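Local coordinates for protein endo-1,3-beta-glucanase (Streptomyces sioyaensis, PDB 3DGT) that cleaves internal bonds of 1,3-beta-glucans, this chain being the glycoside hydrolase family 16 catalytic domain of a longer protein, at residues Q150-T155 with G250-G255; A180-T185 with F208-V213; G118-F123 with G246-A251; M159-S164 with S173-S178; T155-H160 with V213-V218. All blocks are in the same frame, centred on the assembly; numbering follows the deposited sequence.

Interaction 1 of 5, residues Q150-T155 with G250-G255; sequences QGLNKT and GAFGGG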
# COMPACT_ATOMS: atom_id res chain seq x y z
N GLN A 150 -12.61 -7.24 1.46
CA GLN A 150 -13.74 -7.99 2.01
C GLN A 150 -13.54 -8.50 3.44
O GLN A 150 -14.28 -9.39 3.88
CB GLN A 150 -14.14 -9.17 1.09
CG GLN A 150 -14.28 -8.85 -0.42
CD GLN A 150 -15.24 -7.72 -0.71
OE1 GLN A 150 -14.99 -6.56 -0.36
NE2 GLN A 150 -16.34 -8.04 -1.38
N GLY A 151 -12.58 -7.94 4.16
CA GLY A 151 -12.23 -8.40 5.51
C GLY A 151 -11.78 -9.85 5.57
O GLY A 151 -11.86 -10.49 6.63
N LEU A 152 -11.28 -10.37 4.45
CA LEU A 152 -10.80 -11.74 4.40
C LEU A 152 -9.44 -11.87 5.08
O LEU A 152 -8.61 -10.95 5.00
CB LEU A 152 -10.69 -12.21 2.95
CG LEU A 152 -12.01 -12.43 2.19
CD1 LEU A 152 -11.78 -12.53 0.69
CD2 LEU A 152 -12.72 -13.69 2.69
N ASN A 153 -9.20 -13.01 5.72
CA ASN A 153 -7.91 -13.27 6.36
C ASN A 153 -6.83 -13.65 5.36
O ASN A 153 -6.38 -14.81 5.30
CB ASN A 153 -8.03 -14.36 7.44
CG ASN A 153 -6.71 -14.65 8.12
OD1 ASN A 153 -5.84 -13.78 8.24
ND2 ASN A 153 -6.55 -15.88 8.60
N LYS A 154 -6.43 -12.67 4.55
CA LYS A 154 -5.28 -12.84 3.68
C LYS A 154 -4.75 -11.52 3.19
O LYS A 154 -5.48 -10.51 3.14
CB LYS A 154 -5.55 -13.80 2.52
CG LYS A 154 -6.94 -13.73 1.88
CD LYS A 154 -7.03 -14.71 0.71
CE LYS A 154 -8.43 -14.85 0.16
NZ LYS A 154 -8.48 -15.97 -0.86
N THR A 155 -3.46 -11.53 2.88
CA THR A 155 -2.79 -10.40 2.29
C THR A 155 -2.34 -10.75 0.88
O THR A 155 -1.92 -11.89 0.61
CB THR A 155 -1.59 -9.93 3.16
OG1 THR A 155 -0.89 -8.90 2.45
CG2 THR A 155 -0.65 -11.09 3.50
N GLY A 250 -14.77 -6.09 -6.32
CA GLY A 250 -15.70 -6.59 -7.33
C GLY A 250 -15.44 -8.03 -7.74
O GLY A 250 -16.37 -8.73 -8.16
N ALA A 251 -14.19 -8.46 -7.64
CA ALA A 251 -13.80 -9.82 -8.01
C ALA A 251 -14.04 -10.81 -6.87
O ALA A 251 -13.92 -12.03 -7.07
CB ALA A 251 -12.35 -9.86 -8.46
N PHE A 252 -14.38 -10.27 -5.70
CA PHE A 252 -14.63 -11.07 -4.48
C PHE A 252 -15.99 -10.76 -3.84
O PHE A 252 -16.12 -10.74 -2.61
CB PHE A 252 -13.48 -10.89 -3.48
CG PHE A 252 -12.20 -11.52 -3.94
CD1 PHE A 252 -11.39 -10.89 -4.88
CD2 PHE A 252 -11.83 -12.79 -3.48
CE1 PHE A 252 -10.21 -11.48 -5.34
CE2 PHE A 252 -10.66 -13.39 -3.92
CZ PHE A 252 -9.86 -12.75 -4.86
N GLY A 253 -16.99 -10.54 -4.68
CA GLY A 253 -18.37 -10.39 -4.21
C GLY A 253 -18.97 -8.99 -4.27
O GLY A 253 -20.18 -8.82 -4.06
N GLY A 254 -18.15 -8.00 -4.58
CA GLY A 254 -18.63 -6.64 -4.73
C GLY A 254 -18.73 -5.84 -3.45
O GLY A 254 -18.28 -6.28 -2.39
N GLY A 255 -19.33 -4.67 -3.56
CA GLY A 255 -19.43 -3.74 -2.44
C GLY A 255 -18.95 -2.34 -2.82
O GLY A 255 -18.29 -2.17 -3.84
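Gln-150 reaches across to the backbone of Phe-252 and Gly-254 with its carboxamide and supplies the polar part of this contact. Both N-H groups of NE2 are used: one bonds to Phe-252 O (3.0 Å), the other, shorter and straighter, to Gly-254 O (2.8 Å, N-H...O angle 167°). Both acceptors lie in the plane of the amide, although NE2 stands above the carbonyl plane of Phe-252. On its other side OE1 accepts the N-H of Gly-118, just before strand 119-127. The chain is bent at chi2 (-55°), and a flexible side chain with two donors and an acceptor suits such a three-way task.

Apolar contacts flank these bonds. Gln-150 CG rests 3.8 Å from Phe-252 CB, and Leu-152 CD1 comes obliquely to the ring, 4.2 Å from Phe-252 CD2. The same ring meets Trp-156 edge-to-face. Gly-253 and Gly-254 follow backbone paths on which any CB would press against the preceding carbonyl oxygen.

Three hydrogen bonds hold the amide of Gln-150 fixed in its rotation, and the two from NE2 tie the glycine-rich loop after helix 247-250 to it, mainly by directional polar bonds with light hydrophobic packing beside them.

Interaction 2 of 5, residues A180-T185 with F208-V213; sequences ACPNTT and FSVDGV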
# COMPACT_ATOMS: atom_id res chain seq x y z
N ALA A 180 -2.61 -16.28 4.00
CA ALA A 180 -3.20 -15.93 5.28
C ALA A 180 -2.16 -15.27 6.18
O ALA A 180 -0.96 -15.57 6.09
CB ALA A 180 -3.77 -17.17 5.96
N CYS A 181 -2.59 -14.37 7.06
CA CYS A 181 -1.65 -13.84 8.04
C CYS A 181 -1.24 -14.96 8.99
O CYS A 181 -2.09 -15.74 9.44
CB CYS A 181 -2.23 -12.67 8.81
SG CYS A 181 -2.22 -11.14 7.87
N PRO A 182 0.06 -15.08 9.26
CA PRO A 182 0.50 -16.04 10.27
C PRO A 182 -0.08 -15.78 11.67
O PRO A 182 -0.23 -14.62 12.08
CB PRO A 182 2.02 -15.85 10.29
CG PRO A 182 2.35 -15.30 8.94
CD PRO A 182 1.20 -14.40 8.62
N ASN A 183 -0.41 -16.88 12.35
CA ASN A 183 -0.80 -16.92 13.77
C ASN A 183 -2.18 -16.41 14.11
O ASN A 183 -2.96 -17.08 14.79
CB ASN A 183 0.22 -16.21 14.66
CG ASN A 183 1.59 -16.80 14.55
OD1 ASN A 183 1.79 -17.99 14.82
ND2 ASN A 183 2.56 -15.97 14.18
N THR A 184 -2.45 -15.18 13.68
CA THR A 184 -3.73 -14.52 13.97
C THR A 184 -4.22 -13.92 12.65
O THR A 184 -3.43 -13.74 11.72
CB THR A 184 -3.57 -13.39 15.01
OG1 THR A 184 -2.63 -12.41 14.53
CG2 THR A 184 -3.07 -13.93 16.35
N THR A 185 -5.51 -13.62 12.57
CA THR A 185 -6.03 -13.04 11.32
C THR A 185 -5.47 -11.65 11.09
O THR A 185 -5.12 -10.94 12.03
CB THR A 185 -7.57 -12.92 11.29
OG1 THR A 185 -8.00 -11.89 12.19
CG2 THR A 185 -8.22 -14.27 11.61
N PHE A 208 8.34 -10.10 -1.20
CA PHE A 208 7.28 -9.64 -0.32
C PHE A 208 7.05 -10.64 0.80
O PHE A 208 6.96 -11.85 0.54
CB PHE A 208 5.97 -9.46 -1.08
CG PHE A 208 6.04 -8.45 -2.20
CD1 PHE A 208 5.83 -7.10 -1.94
CD2 PHE A 208 6.26 -8.86 -3.51
CE1 PHE A 208 5.86 -6.18 -2.99
CE2 PHE A 208 6.29 -7.94 -4.55
CZ PHE A 208 6.09 -6.60 -4.29
N SER A 209 6.95 -10.12 2.02
CA SER A 209 6.74 -10.96 3.20
C SER A 209 5.67 -10.41 4.14
O SER A 209 5.35 -9.22 4.11
CB SER A 209 8.06 -11.15 3.95
OG SER A 209 8.64 -9.91 4.31
N VAL A 210 5.13 -11.31 4.95
CA VAL A 210 4.24 -10.94 6.05
C VAL A 210 4.78 -11.61 7.31
O VAL A 210 5.08 -12.80 7.31
CB VAL A 210 2.75 -11.31 5.78
CG1 VAL A 210 2.58 -12.81 5.49
CG2 VAL A 210 1.87 -10.89 6.96
N ASP A 211 4.92 -10.81 8.37
CA ASP A 211 5.49 -11.28 9.64
C ASP A 211 6.79 -12.06 9.42
O ASP A 211 7.03 -13.09 10.06
CB ASP A 211 4.47 -12.13 10.40
CG ASP A 211 3.22 -11.36 10.77
OD1 ASP A 211 3.29 -10.12 10.94
OD2 ASP A 211 2.17 -12.01 10.88
N GLY A 212 7.61 -11.55 8.51
CA GLY A 212 8.91 -12.15 8.25
C GLY A 212 8.92 -13.37 7.34
O GLY A 212 9.99 -13.97 7.13
N VAL A 213 7.76 -13.74 6.78
CA VAL A 213 7.64 -14.95 5.95
C VAL A 213 7.40 -14.56 4.49
O VAL A 213 6.40 -13.94 4.17
CB VAL A 213 6.52 -15.88 6.45
CG1 VAL A 213 6.62 -17.23 5.73
CG2 VAL A 213 6.64 -16.10 7.97
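Pro-182 packs its ring against Val-210 and Asp-211, and here the contact is tight. Its CD lies 3.8 Å from Val-210 CG1 and 3.9 Å from Val-210 CG2, resting against both methyls. Asp-211 CG stands beside its own backbone N (chi1 -62°), on the proline side, and from there OD2 comes within 3.4 Å of Pro-182 CD, a carbon next to the ring nitrogen and so probably slightly positive. OD1 accepts the N-H of Thr-192, which steadies the carboxylate.

The fit thins out toward both ends. Cys-181 SG, joined in a disulfide to Cys-186, is 4.2 Å from Val-210 CG2; at the solvent side Pro-182 CG only grazes Val-213 CG2 at 4.5 Å. Val-210 and Val-213 close the type I' turn of the hairpin of strands 205-210 and 213-219; its corners, Asp-211 and Gly-212, both have the positive phi this turn requires, which glycine takes up easily. An alanine in place of Pro-182 would probably open a gap beside the Val-210 methyls.

Cohesion across the segments is mainly van der Waals, perhaps with a weak electrostatic share at Pro-182 CD and Asp-211 OD2, so it rests largely on the shape of a rigid ring.

Interaction 3 of 5, residues G118-F123 with G246-A251; sequences GYWPAF and GGFPGA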
# COMPACT_ATOMS: atom_id res chain seq x y z
N GLY A 118 -16.57 -4.38 0.25
CA GLY A 118 -16.06 -3.16 -0.36
C GLY A 118 -14.78 -2.60 0.25
O GLY A 118 -14.08 -1.83 -0.39
N TYR A 119 -14.46 -3.00 1.48
CA TYR A 119 -13.26 -2.50 2.16
C TYR A 119 -12.00 -2.96 1.43
O TYR A 119 -11.77 -4.16 1.27
CB TYR A 119 -13.18 -3.00 3.60
CG TYR A 119 -13.83 -2.11 4.64
CD1 TYR A 119 -15.21 -2.15 4.87
CD2 TYR A 119 -13.05 -1.26 5.42
CE1 TYR A 119 -15.79 -1.33 5.84
CE2 TYR A 119 -13.63 -0.44 6.39
CZ TYR A 119 -14.99 -0.48 6.59
OH TYR A 119 -15.55 0.32 7.55
N TRP A 120 -11.20 -1.99 1.00
CA TRP A 120 -9.97 -2.28 0.26
C TRP A 120 -8.78 -1.49 0.82
O TRP A 120 -8.36 -0.50 0.24
CB TRP A 120 -10.21 -1.98 -1.23
CG TRP A 120 -9.09 -2.24 -2.21
CD1 TRP A 120 -7.88 -2.84 -1.97
CD2 TRP A 120 -9.13 -1.98 -3.61
NE1 TRP A 120 -7.15 -2.92 -3.14
CE2 TRP A 120 -7.90 -2.40 -4.16
CE3 TRP A 120 -10.08 -1.39 -4.46
CZ2 TRP A 120 -7.61 -2.28 -5.52
CZ3 TRP A 120 -9.79 -1.27 -5.80
CH2 TRP A 120 -8.57 -1.71 -6.33
N PRO A 121 -8.22 -1.95 1.95
CA PRO A 121 -7.01 -1.34 2.48
C PRO A 121 -5.79 -1.66 1.62
O PRO A 121 -5.74 -2.72 0.97
CB PRO A 121 -6.87 -1.99 3.86
CG PRO A 121 -7.49 -3.35 3.68
CD PRO A 121 -8.68 -3.08 2.79
N ALA A 122 -4.82 -0.76 1.61
CA ALA A 122 -3.61 -0.96 0.82
C ALA A 122 -2.43 -0.19 1.39
O ALA A 122 -2.58 0.90 1.95
CB ALA A 122 -3.84 -0.59 -0.64
N PHE A 123 -1.25 -0.79 1.23
CA PHE A 123 0.04 -0.19 1.57
C PHE A 123 0.93 -0.54 0.41
O PHE A 123 1.19 -1.71 0.14
CB PHE A 123 0.56 -0.81 2.88
CG PHE A 123 2.04 -0.67 3.11
CD1 PHE A 123 2.66 0.58 3.06
CD2 PHE A 123 2.81 -1.78 3.43
CE1 PHE A 123 4.03 0.71 3.30
CE2 PHE A 123 4.17 -1.66 3.68
CZ PHE A 123 4.79 -0.42 3.61
N GLY A 246 -14.87 -0.77 -6.01
CA GLY A 246 -13.95 -0.88 -7.14
C GLY A 246 -13.68 -2.31 -7.56
O GLY A 246 -14.31 -3.25 -7.09
N GLY A 247 -12.69 -2.46 -8.43
CA GLY A 247 -12.49 -3.72 -9.14
C GLY A 247 -12.04 -4.89 -8.29
O GLY A 247 -12.50 -6.02 -8.51
N PHE A 248 -11.16 -4.65 -7.33
CA PHE A 248 -10.64 -5.75 -6.50
C PHE A 248 -11.78 -6.33 -5.64
O PHE A 248 -12.06 -7.53 -5.72
CB PHE A 248 -9.44 -5.27 -5.66
CG PHE A 248 -8.49 -6.36 -5.20
CD1 PHE A 248 -8.92 -7.66 -4.96
CD2 PHE A 248 -7.15 -6.05 -4.97
CE1 PHE A 248 -8.04 -8.64 -4.50
CE2 PHE A 248 -6.24 -7.02 -4.52
CZ PHE A 248 -6.69 -8.32 -4.29
N PRO A 249 -12.47 -5.50 -4.84
CA PRO A 249 -13.63 -6.08 -4.16
C PRO A 249 -14.66 -6.67 -5.13
O PRO A 249 -15.33 -7.64 -4.80
CB PRO A 249 -14.23 -4.90 -3.37
CG PRO A 249 -13.11 -3.93 -3.24
CD PRO A 249 -12.27 -4.08 -4.46
N GLY A 250 -14.77 -6.09 -6.32
CA GLY A 250 -15.70 -6.59 -7.33
C GLY A 250 -15.44 -8.03 -7.74
O GLY A 250 -16.37 -8.73 -8.16
N ALA A 251 -14.19 -8.46 -7.64
CA ALA A 251 -13.80 -9.82 -8.01
C ALA A 251 -14.04 -10.81 -6.87
O ALA A 251 -13.92 -12.03 -7.07
CB ALA A 251 -12.35 -9.86 -8.46
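In both Trp-120 and Phe-248 CG stands anti to the backbone N (chi1 -178° and -157°): in Trp-120 this sets CG, and with it the indole, toward the helix, and in Phe-248 it sets CG so that the ring edge comes to the five-membered ring of the indole. The two rings form an offset edge-to-face pair, centroids 5.2 Å apart and planes at 73°. The CB of Phe-248, placed by the helix backbone itself, sits over one face of the indole, 3.5 Å from the centroid of the six-membered ring and close to its normal, a CH-pi contact. Phe-248 CD2 comes within 3.6 Å of Trp-120 NE1, but that N-H is spent on Glu-147 OE2, which fixes the indole from the side of strand 146-147.

Strand 119-127 belongs to the beta-sandwich of family 16, paired with strand 236-244, and the short helix 247-250 follows closely on that partner strand. Gly-246 is its N-cap, and Gly-246 O accepts the N-H of Gly-250. A CB on Gly-246 would press on Trp-120 CZ3 and on the carbonyl before it, so glycine lets the helix start right beside the indole.

Pro-249 fits the first turn of a helix, where the missing N-H costs nothing, and its ring lies against Trp-120 and Gly-118. Its CD lies 3.5 Å from Trp-120 CE3, its CG 3.7 Å from Gly-118 O, and its CB 3.9 Å from Gly-118 CA. The Phe-248 ring has a further aromatic neighbour in Trp-156, met edge-to-face.

Interaction 4 of 5, residues M159-S164 with S173-S178; sequences MHCGTS and SGIGNS. Unlike the reference sequence in segment 173-178: Ser-178 (reference Leu).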
# COMPACT_ATOMS: atom_id res chain seq x y z
N MET A 159 3.69 -7.18 -7.86
CA MET A 159 4.36 -6.18 -8.69
C MET A 159 3.61 -5.97 -10.00
O MET A 159 3.27 -6.93 -10.68
CB MET A 159 5.81 -6.56 -8.99
CG MET A 159 6.50 -5.56 -9.91
SD MET A 159 8.26 -5.90 -10.00
CE MET A 159 8.80 -4.55 -11.06
N HIS A 160 3.40 -4.70 -10.33
CA HIS A 160 2.85 -4.32 -11.62
C HIS A 160 3.93 -3.65 -12.46
O HIS A 160 4.78 -2.93 -11.93
CB HIS A 160 1.65 -3.39 -11.44
CG HIS A 160 0.45 -4.07 -10.85
ND1 HIS A 160 0.16 -4.07 -9.50
CD2 HIS A 160 -0.52 -4.80 -11.45
CE1 HIS A 160 -0.95 -4.77 -9.30
NE2 HIS A 160 -1.38 -5.22 -10.47
N CYS A 161 3.91 -3.92 -13.76
CA CYS A 161 4.97 -3.50 -14.68
C CYS A 161 4.56 -3.74 -16.13
O CYS A 161 3.53 -4.36 -16.42
CB CYS A 161 6.30 -4.22 -14.36
SG CYS A 161 6.17 -5.94 -13.74
N GLY A 162 5.38 -3.21 -17.05
CA GLY A 162 5.25 -3.53 -18.45
C GLY A 162 4.10 -2.79 -19.10
O GLY A 162 4.01 -1.56 -19.02
N THR A 163 3.23 -3.56 -19.76
CA THR A 163 2.06 -3.01 -20.44
C THR A 163 0.79 -3.66 -19.89
O THR A 163 0.84 -4.70 -19.26
CB THR A 163 2.13 -3.26 -21.95
OG1 THR A 163 2.41 -4.64 -22.19
CG2 THR A 163 3.22 -2.40 -22.59
N SER A 164 -0.35 -3.02 -20.13
CA SER A 164 -1.64 -3.56 -19.71
C SER A 164 -2.64 -3.36 -20.84
O SER A 164 -2.59 -2.33 -21.49
CB SER A 164 -2.13 -2.83 -18.46
OG SER A 164 -3.23 -3.51 -17.86
N SER A 173 -3.61 -8.39 -13.38
CA SER A 173 -3.32 -9.21 -12.22
C SER A 173 -1.97 -8.87 -11.60
O SER A 173 -1.84 -8.84 -10.38
CB SER A 173 -3.39 -10.69 -12.56
OG SER A 173 -4.69 -11.03 -13.01
N GLY A 174 -0.98 -8.58 -12.44
CA GLY A 174 0.38 -8.35 -11.95
C GLY A 174 1.03 -9.66 -11.55
O GLY A 174 0.43 -10.73 -11.67
N ILE A 175 2.27 -9.58 -11.07
CA ILE A 175 2.99 -10.74 -10.58
C ILE A 175 2.81 -10.75 -9.07
O ILE A 175 3.47 -9.99 -8.35
CB ILE A 175 4.49 -10.70 -10.96
CG1 ILE A 175 4.65 -10.54 -12.48
CG2 ILE A 175 5.22 -11.96 -10.46
CD1 ILE A 175 6.09 -10.28 -12.95
N GLY A 176 1.88 -11.57 -8.59
CA GLY A 176 1.47 -11.53 -7.19
C GLY A 176 0.96 -12.82 -6.60
O GLY A 176 0.78 -13.83 -7.28
N ASN A 177 0.72 -12.76 -5.29
CA ASN A 177 0.29 -13.93 -4.53
C ASN A 177 -0.52 -13.44 -3.33
O ASN A 177 -0.47 -12.26 -2.98
CB ASN A 177 1.52 -14.70 -4.06
CG ASN A 177 1.21 -16.11 -3.55
OD1 ASN A 177 2.03 -16.71 -2.84
ND2 ASN A 177 0.06 -16.66 -3.91
N SER A 178 -1.25 -14.35 -2.70
CA SER A 178 -1.93 -14.06 -1.45
C SER A 178 -1.60 -15.18 -0.47
O SER A 178 -1.25 -16.30 -0.87
CB SER A 178 -3.44 -13.97 -1.66
OG SER A 178 -3.93 -15.17 -2.25
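Met-159 and Ile-175 are joined by two backbone hydrogen bonds, Met-159 N to Ile-175 O and Ile-175 N to Met-159 O, each 2.9 Å and nearly straight (167° and 166°). This is an antiparallel hydrogen-bonded pair between strands 155-160 and 175-179, which follow one another in the chain and belong to a sheet of the family 16 beta-sandwich. The loop between them carries the disulfide of Cys-161 and Cys-169.

One step outward stands His-160. With its CG beside the backbone N (chi1 -69°), the imidazole comes round to the other segment: CD2 lies 3.7 Å from Gly-174 CA, while NE2 is hydrogen-bonded to Thr-172 O, just ahead of Ser-173. The ring thus ties down the return of the loop just before the strand begins at Ile-175. Gly-174 has positive phi, and a CB there would run into both His-160 NE2 and Met-159 O; without one, its CA can come to 3.5 Å from that carbonyl oxygen.

The paired side chains of Met-159 and Ile-175 share a face of the sheet, where Ile-175 touches Val-218. The long thioether of Met-159, extended throughout, leads on to Trp-228 and Ala-231 of helix 225-232, a reach that suits a long unbranched side chain. At the far edge Ile-175 CD1 lies 4.4 Å from Cys-161 SG, the sulfur that is bonded to Cys-169.

Interaction 5 of 5, residues T155-H160 with V213-V218; sequences TWATMH and VTYQTV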
# COMPACT_ATOMS: atom_id res chain seq x y z
N THR A 155 -3.46 -11.53 2.88
CA THR A 155 -2.79 -10.40 2.29
C THR A 155 -2.34 -10.75 0.88
O THR A 155 -1.92 -11.89 0.61
CB THR A 155 -1.59 -9.93 3.16
OG1 THR A 155 -0.89 -8.90 2.45
CG2 THR A 155 -0.65 -11.09 3.50
N TRP A 156 -2.49 -9.80 -0.03
CA TRP A 156 -1.99 -9.90 -1.39
C TRP A 156 -0.78 -8.98 -1.55
O TRP A 156 -0.80 -7.83 -1.10
CB TRP A 156 -3.06 -9.46 -2.39
CG TRP A 156 -4.20 -10.41 -2.70
CD1 TRP A 156 -4.34 -11.18 -3.80
CD2 TRP A 156 -5.40 -10.61 -1.91
NE1 TRP A 156 -5.54 -11.87 -3.76
CE2 TRP A 156 -6.20 -11.54 -2.61
CE3 TRP A 156 -5.87 -10.09 -0.69
CZ2 TRP A 156 -7.44 -11.97 -2.13
CZ3 TRP A 156 -7.12 -10.52 -0.22
CH2 TRP A 156 -7.88 -11.45 -0.94
N ALA A 157 0.26 -9.49 -2.22
CA ALA A 157 1.43 -8.68 -2.57
C ALA A 157 1.71 -8.89 -4.04
O ALA A 157 1.65 -10.02 -4.53
CB ALA A 157 2.64 -9.09 -1.76
N THR A 158 2.01 -7.81 -4.74
CA THR A 158 2.02 -7.82 -6.20
C THR A 158 3.00 -6.80 -6.77
O THR A 158 3.10 -5.68 -6.26
CB THR A 158 0.62 -7.47 -6.76
OG1 THR A 158 -0.39 -8.24 -6.09
CG2 THR A 158 0.55 -7.76 -8.24
N MET A 159 3.69 -7.18 -7.86
CA MET A 159 4.36 -6.18 -8.69
C MET A 159 3.61 -5.97 -10.00
O MET A 159 3.27 -6.93 -10.68
CB MET A 159 5.81 -6.56 -8.99
CG MET A 159 6.50 -5.56 -9.91
SD MET A 159 8.26 -5.90 -10.00
CE MET A 159 8.80 -4.55 -11.06
N HIS A 160 3.40 -4.70 -10.33
CA HIS A 160 2.85 -4.32 -11.62
C HIS A 160 3.93 -3.65 -12.46
O HIS A 160 4.78 -2.93 -11.93
CB HIS A 160 1.65 -3.39 -11.44
CG HIS A 160 0.45 -4.07 -10.85
ND1 HIS A 160 0.16 -4.07 -9.50
CD2 HIS A 160 -0.52 -4.80 -11.45
CE1 HIS A 160 -0.95 -4.77 -9.30
NE2 HIS A 160 -1.38 -5.22 -10.47
N VAL A 213 7.76 -13.74 6.78
CA VAL A 213 7.64 -14.95 5.95
C VAL A 213 7.40 -14.56 4.49
O VAL A 213 6.40 -13.94 4.17
CB VAL A 213 6.52 -15.88 6.45
CG1 VAL A 213 6.62 -17.23 5.73
CG2 VAL A 213 6.64 -16.10 7.97
N THR A 214 8.32 -14.96 3.61
CA THR A 214 8.24 -14.57 2.21
C THR A 214 7.20 -15.38 1.45
O THR A 214 7.23 -16.62 1.48
CB THR A 214 9.62 -14.66 1.55
OG1 THR A 214 10.52 -13.76 2.21
CG2 THR A 214 9.54 -14.30 0.06
N TYR A 215 6.28 -14.69 0.77
CA TYR A 215 5.24 -15.38 -0.01
C TYR A 215 5.21 -15.07 -1.50
O TYR A 215 4.64 -15.84 -2.27
CB TYR A 215 3.84 -15.25 0.62
CG TYR A 215 3.26 -13.86 0.76
CD1 TYR A 215 3.69 -12.99 1.75
CD2 TYR A 215 2.20 -13.44 -0.07
CE1 TYR A 215 3.13 -11.73 1.88
CE2 TYR A 215 1.64 -12.19 0.07
CZ TYR A 215 2.10 -11.34 1.05
OH TYR A 215 1.55 -10.08 1.20
N GLN A 216 5.85 -13.98 -1.91
CA GLN A 216 5.99 -13.66 -3.32
C GLN A 216 7.37 -13.11 -3.60
O GLN A 216 7.86 -12.23 -2.89
CB GLN A 216 4.92 -12.65 -3.77
CG GLN A 216 5.07 -12.20 -5.24
CD GLN A 216 4.76 -13.31 -6.24
OE1 GLN A 216 3.72 -13.97 -6.14
NE2 GLN A 216 5.66 -13.53 -7.20
N THR A 217 8.01 -13.66 -4.63
CA THR A 217 9.27 -13.14 -5.13
C THR A 217 9.11 -12.83 -6.62
O THR A 217 8.47 -13.58 -7.36
CB THR A 217 10.43 -14.12 -4.91
OG1 THR A 217 10.42 -14.61 -3.56
CG2 THR A 217 11.78 -13.43 -5.16
N VAL A 218 9.70 -11.71 -7.02
CA VAL A 218 9.72 -11.30 -8.42
C VAL A 218 11.19 -11.12 -8.78
O VAL A 218 11.95 -10.54 -8.01
CB VAL A 218 8.93 -9.98 -8.64
CG1 VAL A 218 8.87 -9.61 -10.12
CG2 VAL A 218 7.52 -10.09 -8.07
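The phenol ring of Tyr-215 meets strand 155-160 with its hydroxyl end. Near the ring plane, at the edge, lies Trp-156 C, 3.8 Å from Tyr-215 OH; Thr-155 O and Ala-157 CB approach obliquely, and Val-213 O of its own strand lies in plane at the edge. Tyr-215 CG stands between the backbone N and the carbonyl carbon (chi1 62°), which aims the ring at strand 155-160. The hydroxyl is hydrogen-bonded to Thr-155 OG1 (3.0 Å). Ala-157 CB packs 3.6 Å from Tyr-215 CZ, and Thr-155 CG2 touches the same carbon at 3.7 Å; the small side chains of these two residues let the phenol come close. A phenylalanine in place of Tyr-215 would probably leave Thr-155 OG1 without this mate and a small gap beside Ala-157 CB.

Farther along, Met-159 SD lies 3.8 Å from Val-218 CG1, and Met-159 CB 4.0 Å from Val-218 CG2, a plain hydrophobic fit. Between the two ends Gln-216 CG comes only to 4.1 Å from Ala-157 O.

Tyr-215 and Gln-216 both face Phe-208 in a classic beta bulge, and both send their side chains toward strand 155-160. The two strands run nearly parallel, 12° between directions and 7.7 Å between axes, with packed side chains in place of backbone pairing. Strand 155-160 pairs with strands 142-144 and 175-179, strand 213-219 with strand 205-210, and helix 225-232 lies against Met-159.

Overall arrangement
Following the chain, interaction 3 opens first, at strand 119-127, and its loop closes on helix 247-250. Interaction 1 opens within that loop and ends on the same stretch, sharing Gly-250 and Ala-251 but reaching slightly farther, to Gly-255. Interactions 5, 4 and 2 all nest inside both. Interaction 5 starts at Thr-155, the last residue of the first segment of interaction 1, and spans the 52 residues between its segments; within it interaction 4 closes a short loop before interaction 2 opens, so these are in series. Interactions 2 and 5 share Val-213, and 4 and 5 share Met-159 and His-160. Trp-156 touches Phe-248 and Phe-252, linking the strand contacts to the helix and the glycine-rich loop.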